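Local coordinates for protein PspGI restriction endonuclease (Pyrococcus sp. GI-H, PDB 3BM3) that probably cuts DNA at a specific sequence as a type II restriction endonuclease, and is captured here bound to its substrate DNA, at residues N16-N21 / K68-Q73; R145-D150 / A154-V159; E184-F189 / I254-K259. The protein carries 2 engineered substitutions. One frame throughout, in Å; residues are numbered along the deposited sequence.

Contact 1 of 3, residues N16-N21 / K68-Q73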
ATOM      1  N   ASN C  16     -17.871  19.459   0.072  1.00 12.78           N
ATOM      2  CA  ASN C  16     -18.728  20.089   1.064  1.00 13.49           C
ATOM      3  C   ASN C  16     -18.383  19.771   2.511  1.00 14.79           C
ATOM      4  O   ASN C  16     -18.963  20.358   3.440  1.00 15.37           O
ATOM      5  CB  ASN C  16     -20.168  19.680   0.823  1.00 14.05           C
ATOM      6  CG  ASN C  16     -20.740  20.347  -0.403  1.00 14.66           C
ATOM      7  OD1 ASN C  16     -20.932  21.550  -0.405  1.00 14.83           O
ATOM      8  ND2 ASN C  16     -20.914  19.593  -1.468  1.00 13.96           N
ATOM      9  N   ILE C  17     -17.456  18.848   2.707  1.00 13.94           N
ATOM     10  CA  ILE C  17     -17.031  18.467   4.035  1.00 14.47           C
ATOM     11  C   ILE C  17     -15.804  19.285   4.406  1.00 14.37           C
ATOM     12  O   ILE C  17     -14.805  19.269   3.689  1.00 13.90           O
ATOM     13  CB  ILE C  17     -16.685  16.960   4.168  1.00 14.74           C
ATOM     14  CG1 ILE C  17     -17.883  16.081   3.763  1.00 14.06           C
ATOM     15  CG2 ILE C  17     -16.230  16.703   5.590  1.00 14.07           C
ATOM     16  CD1 ILE C  17     -17.613  14.641   3.751  1.00 15.62           C
ATOM     17  N   PRO C  18     -15.865  20.002   5.529  1.00 14.50           N
ATOM     18  CA  PRO C  18     -14.735  20.806   5.941  1.00 14.78           C
ATOM     19  C   PRO C  18     -13.425  20.023   5.957  1.00 14.68           C
ATOM     20  O   PRO C  18     -13.437  18.813   6.207  1.00 13.86           O
ATOM     21  CB  PRO C  18     -15.128  21.223   7.351  1.00 14.99           C
ATOM     22  CG  PRO C  18     -16.608  21.348   7.270  1.00 15.31           C
ATOM     23  CD  PRO C  18     -17.017  20.187   6.428  1.00 15.08           C
ATOM     24  N   PRO C  19     -12.319  20.688   5.627  1.00 14.89           N
ATOM     25  CA  PRO C  19     -11.064  19.928   5.556  1.00 15.14           C
ATOM     26  C   PRO C  19     -10.615  19.386   6.901  1.00 14.92           C
ATOM     27  O   PRO C  19     -11.013  19.874   7.953  1.00 15.14           O
ATOM     28  CB  PRO C  19     -10.061  20.934   5.031  1.00 15.55           C
ATOM     29  CG  PRO C  19     -10.674  22.257   5.235  1.00 17.28           C
ATOM     30  CD  PRO C  19     -12.138  22.094   5.253  1.00 16.02           C
ATOM     31  N   THR C  20      -9.795  18.355   6.844  1.00 14.64           N
ATOM     32  CA  THR C  20      -9.364  17.660   8.040  1.00 14.12           C
ATOM     33  C   THR C  20      -8.736  18.616   9.057  1.00 14.02           C
ATOM     34  O   THR C  20      -9.001  18.493  10.241  1.00 14.44           O
ATOM     35  CB  THR C  20      -8.372  16.535   7.695  1.00 15.22           C
ATOM     36  OG1 THR C  20      -9.005  15.636   6.807  1.00 14.97           O
ATOM     37  CG2 THR C  20      -7.941  15.766   8.927  1.00 14.44           C
ATOM     38  N   ASN C  21      -7.925  19.551   8.596  1.00 15.65           N
ATOM     39  CA  ASN C  21      -7.287  20.498   9.522  1.00 17.07           C
ATOM     40  C   ASN C  21      -8.341  21.230  10.347  1.00 16.22           C
ATOM     41  O   ASN C  21      -8.210  21.370  11.571  1.00 17.72           O
ATOM     42  CB  ASN C  21      -6.341  21.454   8.776  1.00 17.90           C
ATOM     43  CG  ASN C  21      -7.057  22.418   7.827  1.00 21.62           C
ATOM     44  OD1 ASN C  21      -8.024  22.081   7.148  1.00 26.88           O
ATOM     45  ND2 ASN C  21      -6.556  23.637   7.774  1.00 30.25           N
ATOM     46  N   LYS C  68     -17.837  12.328  10.600  1.00 13.34           N
ATOM     47  CA  LYS C  68     -19.018  11.521  10.242  1.00 14.62           C
ATOM     48  C   LYS C  68     -20.307  12.309  10.316  1.00 14.60           C
ATOM     49  O   LYS C  68     -21.231  12.064   9.550  1.00 13.36           O
ATOM     50  CB  LYS C  68     -19.105  10.283  11.099  1.00 16.07           C
ATOM     51  CG  LYS C  68     -18.038   9.286  10.731  1.00 17.33           C
ATOM     52  CD  LYS C  68     -18.250   7.944  11.386  1.00 23.40           C
ATOM     53  CE  LYS C  68     -17.996   7.997  12.870  1.00 27.32           C
ATOM     54  NZ  LYS C  68     -17.924   6.628  13.454  1.00 28.89           N
ATOM     55  N   GLU C  69     -20.384  13.245  11.253  1.00 14.36           N
ATOM     56  CA  GLU C  69     -21.538  14.118  11.337  1.00 15.65           C
ATOM     57  C   GLU C  69     -21.653  14.957  10.090  1.00 14.67           C
ATOM     58  O   GLU C  69     -22.740  15.137   9.551  1.00 14.77           O
ATOM     59  CB  GLU C  69     -21.445  15.034  12.554  1.00 16.67           C
ATOM     60  CG  GLU C  69     -21.529  14.299  13.891  1.00 21.96           C
ATOM     61  CD  GLU C  69     -21.363  15.244  15.086  1.00 26.94           C
ATOM     62  OE1 GLU C  69     -22.185  16.175  15.215  1.00 30.57           O
ATOM     63  OE2 GLU C  69     -20.426  15.049  15.913  1.00 33.71           O
ATOM     64  N   TYR C  70     -20.534  15.486   9.630  1.00 13.46           N
ATOM     65  CA  TYR C  70     -20.531  16.246   8.382  1.00 13.24           C
ATOM     66  C   TYR C  70     -20.854  15.355   7.194  1.00 12.64           C
ATOM     67  O   TYR C  70     -21.626  15.727   6.325  1.00 12.72           O
ATOM     68  CB  TYR C  70     -19.196  16.916   8.161  1.00 13.97           C
ATOM     69  CG  TYR C  70     -18.924  18.089   9.074  1.00 13.48           C
ATOM     70  CD1 TYR C  70     -19.946  18.928   9.511  1.00 16.59           C
ATOM     71  CD2 TYR C  70     -17.630  18.382   9.496  1.00 16.46           C
ATOM     72  CE1 TYR C  70     -19.680  20.001  10.343  1.00 15.92           C
ATOM     73  CE2 TYR C  70     -17.368  19.445  10.322  1.00 15.95           C
ATOM     74  CZ  TYR C  70     -18.386  20.266  10.723  1.00 17.81           C
ATOM     75  OH  TYR C  70     -18.163  21.352  11.544  1.00 19.77           O
ATOM     76  N   GLU C  71     -20.275  14.167   7.184  1.00 12.21           N
ATOM     77  CA  GLU C  71     -20.526  13.209   6.101  1.00 12.98           C
ATOM     78  C   GLU C  71     -22.021  12.925   6.014  1.00 12.84           C
ATOM     79  O   GLU C  71     -22.579  12.828   4.935  1.00 11.76           O
ATOM     80  CB  GLU C  71     -19.800  11.915   6.400  1.00 13.41           C
ATOM     81  CG  GLU C  71     -19.835  10.916   5.276  1.00 14.65           C
ATOM     82  CD  GLU C  71     -19.192   9.616   5.652  1.00 14.08           C
ATOM     83  OE1 GLU C  71     -19.807   8.865   6.429  1.00 15.61           O
ATOM     84  OE2 GLU C  71     -18.076   9.351   5.184  1.00 14.85           O
ATOM     85  N   LYS C  72     -22.671  12.785   7.171  1.00 12.64           N
ATOM     86  CA  LYS C  72     -24.105  12.480   7.234  1.00 13.34           C
ATOM     87  C   LYS C  72     -24.898  13.633   6.658  1.00 12.47           C
ATOM     88  O   LYS C  72     -25.831  13.446   5.873  1.00 12.51           O
ATOM     89  CB  LYS C  72     -24.514  12.235   8.675  1.00 13.92           C
ATOM     90  CG  LYS C  72     -25.968  11.915   8.853  1.00 17.13           C
ATOM     91  CD  LYS C  72     -26.232  11.512  10.293  1.00 21.03           C
ATOM     92  CE  LYS C  72     -27.701  11.300  10.529  1.00 25.90           C
ATOM     93  NZ  LYS C  72     -28.230  10.266   9.599  1.00 28.44           N
ATOM     94  N   GLN C  73     -24.520  14.856   7.008  1.00 12.80           N
ATOM     95  CA  GLN C  73     -25.186  16.010   6.418  1.00 13.25           C
ATOM     96  C   GLN C  73     -25.081  16.023   4.906  1.00 12.97           C
ATOM     97  O   GLN C  73     -26.052  16.278   4.189  1.00 13.12           O
ATOM     98  CB  GLN C  73     -24.584  17.300   6.946  1.00 12.88           C
ATOM     99  CG  GLN C  73     -24.894  17.554   8.399  1.00 14.54           C
ATOM    100  CD  GLN C  73     -24.374  18.877   8.847  1.00 16.18           C
ATOM    101  OE1 GLN C  73     -24.433  19.861   8.100  1.00 18.84           O
ATOM    102  NE2 GLN C  73     -23.826  18.913  10.040  1.00 17.60           N
TER

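Contact 2 of 3, residues R145-D150 / A154-V159. Engineered in segment 145-150: T146 (natural residue Ala).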
ATOM      1  N   ARG C 145      16.651  20.664   4.772  1.00 18.60           N
ATOM      2  CA  ARG C 145      18.003  21.237   4.587  1.00 18.79           C
ATOM      3  C   ARG C 145      19.002  20.576   5.508  1.00 17.78           C
ATOM      4  O   ARG C 145      20.096  20.204   5.087  1.00 17.20           O
ATOM      5  CB  ARG C 145      18.027  22.753   4.713  1.00 20.19           C
ATOM      6  CG  ARG C 145      17.489  23.391   3.446  1.00 23.57           C
ATOM      7  CD  ARG C 145      18.017  24.757   3.125  1.00 26.45           C
ATOM      8  NE  ARG C 145      17.997  25.651   4.265  1.00 25.91           N
ATOM      9  CZ  ARG C 145      17.870  26.973   4.178  1.00 24.82           C
ATOM     10  NH1 ARG C 145      17.727  27.570   3.005  1.00 23.58           N
ATOM     11  NH2 ARG C 145      17.878  27.697   5.280  1.00 24.83           N
ATOM     12  N   THR C 146      18.603  20.371   6.753  1.00 17.57           N
ATOM     13  CA  THR C 146      19.462  19.701   7.717  1.00 16.69           C
ATOM     14  C   THR C 146      19.781  18.269   7.344  1.00 16.49           C
ATOM     15  O   THR C 146      20.924  17.827   7.454  1.00 16.22           O
ATOM     16  CB  THR C 146      18.868  19.791   9.125  1.00 17.20           C
ATOM     17  OG1 THR C 146      18.882  21.168   9.489  1.00 18.17           O
ATOM     18  CG2 THR C 146      19.698  19.006  10.118  1.00 16.78           C
ATOM     19  N   PHE C 147      18.773  17.550   6.873  1.00 15.82           N
ATOM     20  CA  PHE C 147      18.990  16.217   6.343  1.00 15.56           C
ATOM     21  C   PHE C 147      20.015  16.191   5.214  1.00 15.99           C
ATOM     22  O   PHE C 147      20.943  15.397   5.244  1.00 16.36           O
ATOM     23  CB  PHE C 147      17.697  15.592   5.846  1.00 15.51           C
ATOM     24  CG  PHE C 147      17.914  14.271   5.188  1.00 14.08           C
ATOM     25  CD1 PHE C 147      18.114  13.127   5.944  1.00 15.22           C
ATOM     26  CD2 PHE C 147      17.986  14.172   3.806  1.00 16.08           C
ATOM     27  CE1 PHE C 147      18.335  11.895   5.350  1.00 13.55           C
ATOM     28  CE2 PHE C 147      18.231  12.931   3.208  1.00 15.44           C
ATOM     29  CZ  PHE C 147      18.416  11.806   3.983  1.00 14.67           C
ATOM     30  N   LEU C 148      19.824  17.039   4.218  1.00 15.66           N
ATOM     31  CA  LEU C 148      20.705  17.063   3.065  1.00 16.99           C
ATOM     32  C   LEU C 148      22.089  17.526   3.484  1.00 17.28           C
ATOM     33  O   LEU C 148      23.078  17.007   2.972  1.00 19.06           O
ATOM     34  CB  LEU C 148      20.168  17.966   1.985  1.00 16.67           C
ATOM     35  CG  LEU C 148      18.858  17.529   1.376  1.00 17.69           C
ATOM     36  CD1 LEU C 148      18.341  18.635   0.484  1.00 18.96           C
ATOM     37  CD2 LEU C 148      19.052  16.234   0.632  1.00 18.65           C
ATOM     38  N   ASN C 149      22.163  18.479   4.416  1.00 17.70           N
ATOM     39  CA  ASN C 149      23.482  18.884   4.945  1.00 18.06           C
ATOM     40  C   ASN C 149      24.256  17.710   5.579  1.00 17.94           C
ATOM     41  O   ASN C 149      25.473  17.545   5.381  1.00 17.94           O
ATOM     42  CB  ASN C 149      23.332  20.046   5.939  1.00 18.20           C
ATOM     43  CG  ASN C 149      22.973  21.373   5.259  1.00 19.54           C
ATOM     44  OD1 ASN C 149      23.180  21.544   4.053  1.00 23.54           O
ATOM     45  ND2 ASN C 149      22.450  22.323   6.037  1.00 18.89           N
ATOM     46  N   ASP C 150      23.538  16.920   6.368  1.00 17.78           N
ATOM     47  CA  ASP C 150      24.096  15.797   7.095  1.00 17.68           C
ATOM     48  C   ASP C 150      22.984  14.820   7.409  1.00 17.46           C
ATOM     49  O   ASP C 150      22.327  14.971   8.443  1.00 16.82           O
ATOM     50  CB  ASP C 150      24.714  16.263   8.404  1.00 19.05           C
ATOM     51  CG  ASP C 150      25.374  15.143   9.175  1.00 20.07           C
ATOM     52  OD1 ASP C 150      25.339  13.966   8.723  1.00 23.34           O
ATOM     53  OD2 ASP C 150      25.951  15.466  10.240  1.00 24.42           O
ATOM     54  N   ALA C 154      19.579  14.133  10.988  1.00 14.46           N
ATOM     55  CA  ALA C 154      18.119  14.328  10.858  1.00 14.02           C
ATOM     56  C   ALA C 154      17.426  12.983  11.006  1.00 13.38           C
ATOM     57  O   ALA C 154      18.036  11.915  10.842  1.00 13.05           O
ATOM     58  CB  ALA C 154      17.769  14.925   9.500  1.00 13.24           C
ATOM     59  N   ILE C 155      16.135  13.065  11.299  1.00 12.90           N
ATOM     60  CA  ILE C 155      15.301  11.885  11.412  1.00 12.97           C
ATOM     61  C   ILE C 155      14.272  11.949  10.310  1.00 12.64           C
ATOM     62  O   ILE C 155      13.612  12.966  10.151  1.00 12.60           O
ATOM     63  CB  ILE C 155      14.577  11.790  12.752  1.00 13.18           C
ATOM     64  CG1 ILE C 155      15.508  12.096  13.915  1.00 14.28           C
ATOM     65  CG2 ILE C 155      13.908  10.407  12.892  1.00 12.85           C
ATOM     66  CD1 ILE C 155      14.750  12.248  15.265  1.00 15.61           C
ATOM     67  N   LEU C 156      14.132  10.842   9.579  1.00 12.50           N
ATOM     68  CA  LEU C 156      13.063  10.675   8.631  1.00 12.63           C
ATOM     69  C   LEU C 156      12.043   9.788   9.323  1.00 13.10           C
ATOM     70  O   LEU C 156      12.370   8.705   9.840  1.00 12.43           O
ATOM     71  CB  LEU C 156      13.560  10.001   7.368  1.00 12.87           C
ATOM     72  CG  LEU C 156      14.822  10.631   6.815  1.00 14.57           C
ATOM     73  CD1 LEU C 156      15.206   9.955   5.535  1.00 15.89           C
ATOM     74  CD2 LEU C 156      14.589  12.127   6.621  1.00 15.20           C
ATOM     75  N   ILE C 157      10.804  10.256   9.323  1.00 12.32           N
ATOM     76  CA  ILE C 157       9.738   9.527   9.976  1.00 12.99           C
ATOM     77  C   ILE C 157       8.635   9.273   8.989  1.00 13.34           C
ATOM     78  O   ILE C 157       8.132  10.225   8.361  1.00 12.44           O
ATOM     79  CB  ILE C 157       9.157  10.279  11.155  1.00 13.81           C
ATOM     80  CG1 ILE C 157      10.272  10.681  12.123  1.00 14.23           C
ATOM     81  CG2 ILE C 157       8.141   9.366  11.862  1.00 14.13           C
ATOM     82  CD1 ILE C 157       9.820  11.430  13.392  1.00 14.97           C
ATOM     83  N   THR C 158       8.294   8.004   8.821  0.50 13.00           N
ATOM     84  CA  THR C 158       7.173   7.603   7.999  0.50 14.26           C
ATOM     85  C   THR C 158       6.063   7.248   8.980  0.50 13.50           C
ATOM     86  O   THR C 158       6.313   6.619  10.006  0.50 13.72           O
ATOM     87  CB  THR C 158       7.534   6.424   7.059  0.50 15.25           C
ATOM     88  OG1 THR C 158       8.541   6.850   6.127  0.50 17.86           O
ATOM     89  CG2 THR C 158       6.299   5.971   6.286  0.50 18.50           C
ATOM     90  N   VAL C 159       4.850   7.712   8.693  1.00 13.61           N
ATOM     91  CA  VAL C 159       3.760   7.578   9.587  1.00 13.70           C
ATOM     92  C   VAL C 159       2.601   6.944   8.821  1.00 12.61           C
ATOM     93  O   VAL C 159       2.300   7.365   7.711  1.00 12.04           O
ATOM     94  CB  VAL C 159       3.385   8.944  10.103  1.00 14.97           C
ATOM     95  CG1 VAL C 159       2.067   8.929  10.786  1.00 19.59           C
ATOM     96  CG2 VAL C 159       4.487   9.462  11.030  1.00 13.52           C
TER

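Contact 3 of 3, residues E184-F189 / I254-K259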
ATOM      1  N   GLU C 184      23.793   5.702   7.100  1.00 19.39           N
ATOM      2  CA  GLU C 184      23.806   6.541   8.299  1.00 20.11           C
ATOM      3  C   GLU C 184      22.533   7.390   8.459  1.00 18.51           C
ATOM      4  O   GLU C 184      22.395   8.163   9.421  1.00 18.70           O
ATOM      5  CB  GLU C 184      25.069   7.428   8.309  1.00 21.08           C
ATOM      6  CG  GLU C 184      24.930   8.833   7.690  1.00 25.83           C
ATOM      7  CD  GLU C 184      24.904   8.895   6.165  1.00 31.42           C
ATOM      8  OE1 GLU C 184      24.841   7.846   5.475  1.00 31.11           O
ATOM      9  OE2 GLU C 184      24.970  10.049   5.662  1.00 36.59           O
ATOM     10  N   ILE C 185      21.595   7.248   7.535  1.00 16.96           N
ATOM     11  CA  ILE C 185      20.315   7.906   7.739  1.00 16.12           C
ATOM     12  C   ILE C 185      19.614   7.298   8.958  1.00 15.12           C
ATOM     13  O   ILE C 185      19.947   6.188   9.404  1.00 15.28           O
ATOM     14  CB  ILE C 185      19.415   7.840   6.509  1.00 15.78           C
ATOM     15  CG1 ILE C 185      18.881   6.423   6.261  1.00 16.42           C
ATOM     16  CG2 ILE C 185      20.129   8.397   5.293  1.00 16.86           C
ATOM     17  CD1 ILE C 185      17.800   6.409   5.158  1.00 16.52           C
ATOM     18  N   ASN C 186      18.668   8.064   9.500  1.00 13.43           N
ATOM     19  CA  ASN C 186      17.841   7.654  10.611  1.00 12.92           C
ATOM     20  C   ASN C 186      16.420   7.610  10.078  1.00 11.99           C
ATOM     21  O   ASN C 186      15.847   8.624   9.749  1.00 12.47           O
ATOM     22  CB  ASN C 186      17.953   8.654  11.727  1.00 13.23           C
ATOM     23  CG  ASN C 186      19.361   8.779  12.224  1.00 14.06           C
ATOM     24  OD1 ASN C 186      19.904   7.841  12.770  1.00 13.90           O
ATOM     25  ND2 ASN C 186      19.980   9.927  11.970  1.00 15.39           N
ATOM     26  N   PHE C 187      15.887   6.411   9.983  1.00 11.63           N
ATOM     27  CA  PHE C 187      14.587   6.229   9.359  1.00 11.92           C
ATOM     28  C   PHE C 187      13.712   5.489  10.343  1.00 12.52           C
ATOM     29  O   PHE C 187      14.020   4.340  10.702  1.00 12.15           O
ATOM     30  CB  PHE C 187      14.740   5.415   8.088  1.00 12.42           C
ATOM     31  CG  PHE C 187      13.517   5.401   7.245  1.00 12.99           C
ATOM     32  CD1 PHE C 187      13.405   6.237   6.161  1.00 17.66           C
ATOM     33  CD2 PHE C 187      12.468   4.545   7.545  1.00 15.70           C
ATOM     34  CE1 PHE C 187      12.264   6.235   5.379  1.00 20.82           C
ATOM     35  CE2 PHE C 187      11.325   4.547   6.769  1.00 18.17           C
ATOM     36  CZ  PHE C 187      11.238   5.369   5.692  1.00 17.32           C
ATOM     37  N   TRP C 188      12.650   6.161  10.808  1.00 11.61           N
ATOM     38  CA  TRP C 188      11.806   5.605  11.839  1.00 11.58           C
ATOM     39  C   TRP C 188      10.418   5.411  11.267  1.00 12.27           C
ATOM     40  O   TRP C 188       9.949   6.221  10.495  1.00 11.82           O
ATOM     41  CB  TRP C 188      11.720   6.515  13.067  1.00 11.89           C
ATOM     42  CG  TRP C 188      13.020   6.794  13.752  1.00 11.23           C
ATOM     43  CD1 TRP C 188      14.247   6.329  13.423  1.00 12.77           C
ATOM     44  CD2 TRP C 188      13.210   7.657  14.880  1.00 10.90           C
ATOM     45  NE1 TRP C 188      15.200   6.851  14.269  1.00 12.25           N
ATOM     46  CE2 TRP C 188      14.579   7.644  15.189  1.00 12.77           C
ATOM     47  CE3 TRP C 188      12.344   8.384  15.700  1.00 11.18           C
ATOM     48  CZ2 TRP C 188      15.099   8.366  16.257  1.00 12.23           C
ATOM     49  CZ3 TRP C 188      12.879   9.128  16.744  1.00 11.94           C
ATOM     50  CH2 TRP C 188      14.225   9.087  17.021  1.00 11.64           C
ATOM     51  N   PHE C 189       9.777   4.330  11.677  1.00 11.12           N
ATOM     52  CA  PHE C 189       8.443   4.013  11.207  1.00 11.18           C
ATOM     53  C   PHE C 189       7.507   4.124  12.377  1.00 10.35           C
ATOM     54  O   PHE C 189       7.739   3.571  13.458  1.00 11.16           O
ATOM     55  CB  PHE C 189       8.404   2.578  10.716  1.00 10.99           C
ATOM     56  CG  PHE C 189       7.051   2.127  10.256  1.00 12.50           C
ATOM     57  CD1 PHE C 189       6.678   2.305   8.930  1.00 15.46           C
ATOM     58  CD2 PHE C 189       6.160   1.580  11.128  1.00 14.01           C
ATOM     59  CE1 PHE C 189       5.405   1.934   8.500  1.00 17.17           C
ATOM     60  CE2 PHE C 189       4.887   1.201  10.691  1.00 13.89           C
ATOM     61  CZ  PHE C 189       4.537   1.362   9.386  1.00 14.24           C
ATOM     62  N   ILE C 254      13.657  14.269  20.828  1.00 13.62           N
ATOM     63  CA  ILE C 254      14.358  15.261  21.682  1.00 14.31           C
ATOM     64  C   ILE C 254      15.769  14.757  22.000  1.00 15.15           C
ATOM     65  O   ILE C 254      16.749  15.499  21.887  1.00 15.62           O
ATOM     66  CB  ILE C 254      13.576  15.532  22.979  1.00 15.10           C
ATOM     67  CG1 ILE C 254      12.355  16.426  22.665  1.00 15.99           C
ATOM     68  CG2 ILE C 254      14.478  16.234  24.004  1.00 14.48           C
ATOM     69  CD1 ILE C 254      11.288  16.429  23.725  1.00 18.55           C
ATOM     70  N   GLN C 255      15.885  13.503  22.404  1.00 15.58           N
ATOM     71  CA  GLN C 255      17.193  12.957  22.788  1.00 16.72           C
ATOM     72  C   GLN C 255      18.120  12.812  21.591  1.00 17.09           C
ATOM     73  O   GLN C 255      19.331  13.040  21.673  1.00 16.45           O
ATOM     74  CB  GLN C 255      17.038  11.611  23.468  1.00 17.40           C
ATOM     75  CG  GLN C 255      16.197  11.652  24.745  1.00 19.44           C
ATOM     76  CD  GLN C 255      16.780  12.557  25.802  1.00 22.99           C
ATOM     77  OE1 GLN C 255      17.990  12.633  25.951  1.00 25.65           O
ATOM     78  NE2 GLN C 255      15.921  13.225  26.560  1.00 27.20           N
ATOM     79  N   PHE C 256      17.545  12.416  20.470  1.00 17.22           N
ATOM     80  CA  PHE C 256      18.293  12.371  19.244  1.00 18.77           C
ATOM     81  C   PHE C 256      18.833  13.752  18.901  1.00 19.12           C
ATOM     82  O   PHE C 256      20.004  13.893  18.617  1.00 21.12           O
ATOM     83  CB  PHE C 256      17.423  11.874  18.098  1.00 18.21           C
ATOM     84  CG  PHE C 256      18.105  11.927  16.786  1.00 19.44           C
ATOM     85  CD1 PHE C 256      18.804  10.825  16.301  1.00 18.80           C
ATOM     86  CD2 PHE C 256      18.053  13.090  16.026  1.00 17.76           C
ATOM     87  CE1 PHE C 256      19.446  10.902  15.068  1.00 20.77           C
ATOM     88  CE2 PHE C 256      18.699  13.183  14.833  1.00 19.08           C
ATOM     89  CZ  PHE C 256      19.400  12.082  14.340  1.00 18.65           C
ATOM     90  N   LEU C 257      17.987  14.771  18.934  1.00 20.54           N
ATOM     91  CA  LEU C 257      18.411  16.121  18.522  1.00 21.77           C
ATOM     92  C   LEU C 257      19.435  16.687  19.502  1.00 23.00           C
ATOM     93  O   LEU C 257      20.374  17.343  19.079  1.00 22.51           O
ATOM     94  CB  LEU C 257      17.217  17.059  18.402  1.00 21.84           C
ATOM     95  CG  LEU C 257      16.260  16.731  17.245  1.00 20.70           C
ATOM     96  CD1 LEU C 257      15.029  17.593  17.358  1.00 21.88           C
ATOM     97  CD2 LEU C 257      16.945  16.881  15.878  1.00 22.12           C
ATOM     98  N   ASN C 258      19.258  16.389  20.790  1.00 24.33           N
ATOM     99  CA  ASN C 258      20.222  16.781  21.836  1.00 26.26           C
ATOM    100  C   ASN C 258      21.610  16.172  21.611  1.00 27.90           C
ATOM    101  O   ASN C 258      22.626  16.755  22.023  1.00 28.43           O
ATOM    102  CB  ASN C 258      19.716  16.367  23.226  1.00 26.55           C
ATOM    103  CG  ASN C 258      18.528  17.210  23.713  1.00 28.16           C
ATOM    104  OD1 ASN C 258      18.227  18.259  23.155  1.00 30.93           O
ATOM    105  ND2 ASN C 258      17.858  16.744  24.773  1.00 31.60           N
ATOM    106  N   LYS C 259      21.645  14.981  21.019  1.00 29.02           N
ATOM    107  CA  LYS C 259      22.896  14.280  20.742  1.00 31.15           C
ATOM    108  C   LYS C 259      23.526  14.753  19.434  1.00 32.13           C
ATOM    109  O   LYS C 259      24.747  14.752  19.294  1.00 32.76           O
ATOM    110  CB  LYS C 259      22.689  12.762  20.709  1.00 31.55           C
ATOM    111  CG  LYS C 259      22.626  12.107  22.097  1.00 34.00           C
ATOM    112  CD  LYS C 259      22.501  10.571  22.029  1.00 37.08           C
ATOM    113  CE  LYS C 259      23.654   9.914  21.243  1.00 38.83           C
ATOM    114  NZ  LYS C 259      23.745   8.422  21.422  1.00 39.39           N
TER

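Contact 1 of 3, residues N16-N21 / K68-Q73
P18 lies over one face of the Y70 ring and crosses that side chain at about a right angle. Its CD carbon sits 3.6 Å above the ring plane, displaced toward the rim. It is 4.0 Å from the ring centroid and 25° off the ring normal. This is a CH-pi contact made by the proline methylene next to the nitrogen. P18 CD is nearest to Y70 CD2, at 3.6 Å. P18 CG takes the next place along the ring, 3.7 Å from Y70 CE2. The proline thus follows one flank of the tyrosine from CG toward CZ.

The first torsion places the ring. Y70 CG is anti to the carbonyl carbon (chi1 -72°), and CB itself points toward 16-21. I17 comes in obliquely beside the base of the same side chain. Its methyl CG2 meets Y70 CB at 3.9 Å. The other branch of I17 is extended, and its tip CD1 reaches the helix backbone, 4.0 Å from E71 CA. CB of E71 points away from segment 16-21, and its carboxylate forms salt bridges with R75 and R96 and a hydrogen bond with Y67.

No hydrogen bond links the two segments, so the contact is apolar. Polar groups at its border are used elsewhere. The Y70 hydroxyl is hydrogen-bonded to E26, on the helix that follows P19. The carbonyl oxygens of I17 and P18 both accept hydrogen bonds from the guanidinium group of R99, on helix 85-115. The arrangement is a proline-aromatic CH-pi contact. It joins the extended lead-in to helix 20-31, with P19 at the N-cap position, to the long helix 52-80 in the helical N-terminal part of the enzyme.

Contact 2 of 3, residues R145-D150 / A154-V159
A154 turns its methyl group toward helix 144-149 and meets F147. Its CB is 3.6 Å from F147 CA and 3.7 Å from F147 CB. The methyl also lies at the edge of the F147 ring, close to the ring plane. The backbone of A154 passes near the end of the helix, but D150 O is hydrogen-bonded to the hydroxyl of S153 instead. Next comes I155, whose CB points away from helix 144-149; its side chain packs on W188. Here strand 155-160 enters the mixed sheet of the PD-(D/E)XK nuclease fold, with strand 139-141 antiparallel on one flank and strand 186-191 parallel on the other. L156 brings the chain back to F147, and the two side chains cross at about a right angle. Both leucine methyls take part. CD1 is 3.7 Å from F147 CE1, and CD2 is 3.7 Å from F147 CD1. F147 CG is anti to its own nitrogen (chi1 175°), which extends the ring from the helix toward the strand. F181 meets the same ring edge-to-face, and I140 also packs on it. From I157 onward the strand leaves the helix behind, and I157 packs on I249 and I253 of helix 249-259.

Contact 3 of 3, residues E184-F189 / I254-K259
F256 directs its CB from helix 249-259 toward the sheet, and N186 and W188 meet its side chain. The amide of N186 comes to the far edge of the ring. N186 ND2 lies near the ring plane, 3.3 Å from F256 CZ. Amide and ring planes are 76° apart, so the two groups do not stack. N186 ND2 is instead hydrogen-bonded to two backbone carbonyls, those of S152 and A154, and these bonds hold the amide in place. With chi1 at 175° the F256 ring extends away from the backbone nitrogen, and CE1 and CZ meet the asparagine. The helix lies on one face of the central sheet of the PD-(D/E)XK fold, while I185, F187 and F189 pack on helix 167-181. Were N186 replaced by an alanine, the carbonyls of S152 and A154 would probably lose this donor, and a gap is likely to open at the edge of the F256 ring. W188 makes the looser contact, nearer the root of F256. Its CH2 atom is 4.4 Å from F256 CB, and the indole continues onto I249, D252 and I253 of the same helix. H260 stacks with the F256 ring.

How the contacts relate
Contacts 2 and 3 are neighbours, with centres about 9 Å apart. They share the central sheet, since strands 155-160 and 186-191 lie side by side. A probable backbone hydrogen bond joins L156 O to W188 N at 2.7 Å. I155 CG1 also touches F256 CD2 at 3.5 Å, so the helix of contact 3 reaches the strand of contact 2. Contact 1 belongs to the helical N-terminal part, on the opposite side of the chain's centre. Its centre is about 34 Å from that of contact 2 and about 36 Å from that of contact 3. By nearest atoms, contacts 1 and 2 both come within about 4 Å of the bound DNA, and contact 3 within about 8 Å.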